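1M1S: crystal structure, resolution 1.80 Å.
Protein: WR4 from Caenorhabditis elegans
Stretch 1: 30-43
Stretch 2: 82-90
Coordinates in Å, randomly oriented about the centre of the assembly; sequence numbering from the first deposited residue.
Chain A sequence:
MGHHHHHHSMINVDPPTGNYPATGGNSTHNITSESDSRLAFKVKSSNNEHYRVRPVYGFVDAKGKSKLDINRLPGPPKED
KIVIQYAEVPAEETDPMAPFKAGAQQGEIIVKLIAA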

# COMPACT_ATOMS: atom_id res chain seq x y z
N ASN A 30 8.16 -2.81 0.65
CA ASN A 30 8.80 -1.92 -0.29
C ASN A 30 7.89 -1.73 -1.50
O ASN A 30 7.59 -2.70 -2.19
N ILE A 31 7.39 -0.52 -1.73
CA ILE A 31 6.56 -0.30 -2.92
C ILE A 31 7.52 0.30 -3.94
O ILE A 31 8.04 1.39 -3.72
N THR A 32 7.84 -0.45 -4.99
CA THR A 32 8.76 0.05 -6.01
C THR A 32 8.11 0.40 -7.33
O THR A 32 7.23 -0.31 -7.80
N SER A 33 8.55 1.51 -7.90
CA SER A 33 8.01 2.01 -9.16
C SER A 33 8.68 1.43 -10.41
O SER A 33 9.84 1.02 -10.38
N GLU A 34 7.95 1.41 -11.52
CA GLU A 34 8.50 0.92 -12.77
C GLU A 34 8.21 1.91 -13.88
O GLU A 34 8.62 1.69 -15.01
N SER A 35 7.51 3.00 -13.55
CA SER A 35 7.18 4.02 -14.54
C SER A 35 8.28 5.06 -14.55
O SER A 35 9.09 5.15 -13.61
N ASP A 36 8.36 5.80 -15.64
CA ASP A 36 9.36 6.85 -15.72
C ASP A 36 8.69 8.14 -15.24
O ASP A 36 9.29 9.21 -15.22
N SER A 37 7.44 7.98 -14.82
CA SER A 37 6.64 9.07 -14.30
C SER A 37 6.47 8.83 -12.82
O SER A 37 6.69 7.72 -12.35
N ARG A 38 6.08 9.87 -12.10
CA ARG A 38 5.88 9.75 -10.67
C ARG A 38 4.50 9.16 -10.40
O ARG A 38 3.58 9.27 -11.22
N LEU A 39 4.40 8.47 -9.27
CA LEU A 39 3.16 7.82 -8.86
C LEU A 39 2.65 8.28 -7.49
O LEU A 39 3.42 8.73 -6.62
N ALA A 40 1.34 8.17 -7.33
CA ALA A 40 0.66 8.52 -6.09
C ALA A 40 0.01 7.22 -5.69
O ALA A 40 -0.45 6.48 -6.55
N PHE A 41 0.03 6.88 -4.42
CA PHE A 41 -0.62 5.65 -4.04
C PHE A 41 -1.62 5.85 -2.91
O PHE A 41 -1.42 6.71 -2.05
N LYS A 42 -2.69 5.06 -2.95
CA LYS A 42 -3.76 5.08 -1.97
C LYS A 42 -3.84 3.69 -1.35
O LYS A 42 -3.89 2.72 -2.09
N VAL A 43 -3.91 3.61 -0.03
CA VAL A 43 -3.98 2.32 0.67
C VAL A 43 -5.34 2.04 1.36
O VAL A 43 -5.68 2.68 2.36
N ILE A 82 -5.14 -5.52 1.87
CA ILE A 82 -4.82 -4.11 1.68
C ILE A 82 -4.80 -3.93 0.17
O ILE A 82 -4.20 -4.75 -0.54
N VAL A 83 -5.50 -2.93 -0.34
CA VAL A 83 -5.49 -2.70 -1.77
C VAL A 83 -4.79 -1.40 -2.05
O VAL A 83 -5.24 -0.34 -1.60
N ILE A 84 -3.67 -1.47 -2.76
CA ILE A 84 -2.93 -0.26 -3.08
C ILE A 84 -3.32 0.17 -4.48
O ILE A 84 -3.21 -0.61 -5.42
N GLN A 85 -3.89 1.37 -4.58
CA GLN A 85 -4.27 1.93 -5.88
C GLN A 85 -3.18 2.92 -6.23
O GLN A 85 -2.58 3.49 -5.32
N TYR A 86 -2.89 3.09 -7.51
CA TYR A 86 -1.87 4.07 -7.93
C TYR A 86 -2.32 4.93 -9.08
O TYR A 86 -3.36 4.67 -9.68
N ALA A 87 -1.53 5.93 -9.41
CA ALA A 87 -1.88 6.81 -10.50
C ALA A 87 -0.62 7.52 -10.88
O ALA A 87 0.23 7.72 -10.03
N GLU A 88 -0.49 7.92 -12.15
CA GLU A 88 0.69 8.65 -12.61
C GLU A 88 0.49 10.11 -12.30
O GLU A 88 -0.63 10.61 -12.41
N VAL A 89 1.54 10.79 -11.87
CA VAL A 89 1.41 12.20 -11.53
C VAL A 89 2.57 13.07 -12.03
O VAL A 89 3.73 12.62 -12.06
N PRO A 90 2.26 14.32 -12.45
CA PRO A 90 3.34 15.20 -12.92
C PRO A 90 4.15 15.56 -11.71
O PRO A 90 3.61 15.59 -10.59

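The two aromatic residues of this antiparallel pair, Phe 41 and Tyr 86, sit directly across from each other, yet their rings do not meet. Their CA atoms are 4.4 Å apart at a non-hydrogen-bonded position, and both side chains rise from the same face of the sheet, but each adopts the p rotamer (chi1 70° and 55°) and the end of each leads away from the opposing strand. The two rings thereby diverge, and smaller aliphatic groups pack beside them. CB of Phe 41 lies 3.8 Å from CG2 of Ile 84, while CD2 of Leu 39 approaches CD1 of Tyr 86 at 4.4 Å.

Leu 39, Val 43 and Ile 84 share this face. Leu 39 (m, t) extends its end closer to the other strand, placing CD2 of Leu 39 3.8 Å from CG of Glu 88; the methylene part of that exposed acid thus supplies an apolar surface. At the other end of the face, Val 43, in the t rotamer, sets CG1 against CG2 of Ile 82 at 3.6 Å. The beta-branched Ile 84 (m, t) also reaches the earlier strand: its CD1 is 4.1 Å from CD1 of Ile 31, another m, t isoleucine. Such aliphatic side chains suit a buried layer, where they fill space without requiring polar partners.

The reverse face carries Arg 38, Ala 40, Lys 42, Gln 85, Ala 87 and Val 89. The small methyl of Ala 40 occupies little room, and its CB packs 3.8 Å from CG1 of Val 89. Val 89, an m rotamer, also places CG2 3.7 Å from CB of Arg 38, so the arginine contributes its aliphatic stem to the packing. The guanidinium of Arg 38 brings NH1 within 3.2 Å of O of Pro 90, which lies at the edge of the group, near its plane. Lys 42, partly exposed, is fully extended, with all four chi angles t, and its methylene chain runs past Gln 85 (m, t).

The backbone fixes these neighbours in register. Lys 42 and Gln 85 exchange two hydrogen bonds, N of Lys 42 to O of Gln 85 and N of Gln 85 to O of Lys 42, both 2.8 Å. In the preceding loop, Ser 35 (t) uses its compact hydroxyl locally: OG of Ser 35 accepts a 3.2 Å hydrogen bond from N of Ser 37. The Ser 37 side chain, also t, points toward the other stretch, with OG 3.8 Å from CB of Glu 88.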

# COMPACT_ATOMS: atom_id res chain seq x y z
CB ASN A 30 10.13 -2.57 -0.72
CG ASN A 30 10.98 -1.68 -1.62
OD1 ASN A 30 10.59 -0.56 -1.97
ND2 ASN A 30 12.17 -2.18 -2.00
CB ILE A 31 5.39 0.67 -2.64
CG1 ILE A 31 4.52 0.10 -1.53
CG2 ILE A 31 4.54 0.87 -3.89
CD1 ILE A 31 3.40 1.01 -1.10
CB THR A 32 9.95 -0.89 -6.23
OG1 THR A 32 9.50 -2.25 -6.27
CG2 THR A 32 10.92 -0.74 -5.12
CB SER A 33 8.10 3.53 -9.19
OG SER A 33 7.51 4.06 -10.37
CB GLU A 34 7.91 -0.43 -13.14
CG GLU A 34 8.39 -1.60 -12.32
CD GLU A 34 9.83 -1.99 -12.59
OE1 GLU A 34 10.50 -1.36 -13.44
OE2 GLU A 34 10.30 -2.94 -11.96
CB SER A 35 5.85 4.71 -14.22
OG SER A 35 5.44 5.57 -15.27
CB ASP A 36 9.89 6.98 -17.14
CG ASP A 36 10.64 5.76 -17.60
OD1 ASP A 36 11.58 5.31 -16.89
OD2 ASP A 36 10.27 5.26 -18.68
CB SER A 37 5.27 9.07 -14.96
OG SER A 37 4.37 9.82 -14.18
CB ARG A 38 6.03 11.13 -10.02
CG ARG A 38 6.34 11.10 -8.51
CD ARG A 38 7.26 12.30 -8.15
NE ARG A 38 6.80 13.11 -7.00
CZ ARG A 38 5.85 14.03 -7.05
NH1 ARG A 38 5.21 14.30 -8.18
NH2 ARG A 38 5.55 14.71 -5.96
CB LEU A 39 3.33 6.29 -8.85
CG LEU A 39 3.78 5.53 -10.10
CD1 LEU A 39 4.10 4.11 -9.70
CD2 LEU A 39 2.72 5.58 -11.18
CB ALA A 40 -0.39 9.58 -6.36
CB PHE A 41 0.39 4.51 -3.77
CG PHE A 41 1.22 4.68 -2.52
CD1 PHE A 41 0.75 4.22 -1.29
CD2 PHE A 41 2.49 5.24 -2.57
CE1 PHE A 41 1.54 4.29 -0.13
CE2 PHE A 41 3.30 5.32 -1.42
CZ PHE A 41 2.82 4.85 -0.19
CB LYS A 42 -5.08 5.38 -2.65
CG LYS A 42 -6.27 5.30 -1.71
CD LYS A 42 -7.53 5.70 -2.41
CE LYS A 42 -8.69 5.58 -1.47
NZ LYS A 42 -9.98 6.03 -2.07
CB VAL A 43 -2.81 2.19 1.67
CG1 VAL A 43 -2.74 0.82 2.29
CG2 VAL A 43 -1.52 2.50 0.97
CB ILE A 82 -3.42 -3.77 2.21
CG1 ILE A 82 -3.49 -3.40 3.68
CG2 ILE A 82 -2.77 -2.66 1.39
CD1 ILE A 82 -2.14 -3.32 4.28
CB VAL A 83 -6.93 -2.65 -2.37
CG1 VAL A 83 -6.86 -2.53 -3.89
CG2 VAL A 83 -7.68 -3.90 -2.04
CB ILE A 84 -1.40 -0.47 -3.02
CG1 ILE A 84 -1.00 -1.00 -1.66
CG2 ILE A 84 -0.66 0.86 -3.24
CD1 ILE A 84 0.30 -1.64 -1.70
CB GLN A 85 -5.61 2.68 -5.79
CG GLN A 85 -6.81 1.83 -5.39
CD GLN A 85 -8.14 2.52 -5.67
OE1 GLN A 85 -8.24 3.74 -5.60
NE2 GLN A 85 -9.16 1.73 -6.04
CB TYR A 86 -0.51 3.42 -8.26
CG TYR A 86 -0.56 2.33 -9.29
CD1 TYR A 86 -0.44 2.61 -10.67
CD2 TYR A 86 -0.75 1.01 -8.89
CE1 TYR A 86 -0.52 1.57 -11.62
CE2 TYR A 86 -0.82 -0.01 -9.81
CZ TYR A 86 -0.72 0.26 -11.16
OH TYR A 86 -0.88 -0.78 -12.02
CB ALA A 87 -2.89 7.83 -10.01
CB GLU A 88 0.86 8.48 -14.09
CG GLU A 88 1.43 7.15 -14.42
CD GLU A 88 0.99 6.68 -15.77
OE1 GLU A 88 0.73 7.54 -16.65
OE2 GLU A 88 0.86 5.44 -15.96
CB VAL A 89 1.25 12.39 -9.98
CG1 VAL A 89 -0.03 11.74 -9.48
CG2 VAL A 89 2.45 11.83 -9.24
CB PRO A 90 2.59 16.45 -13.38
CG PRO A 90 1.23 15.95 -13.68
CD PRO A 90 0.96 15.01 -12.56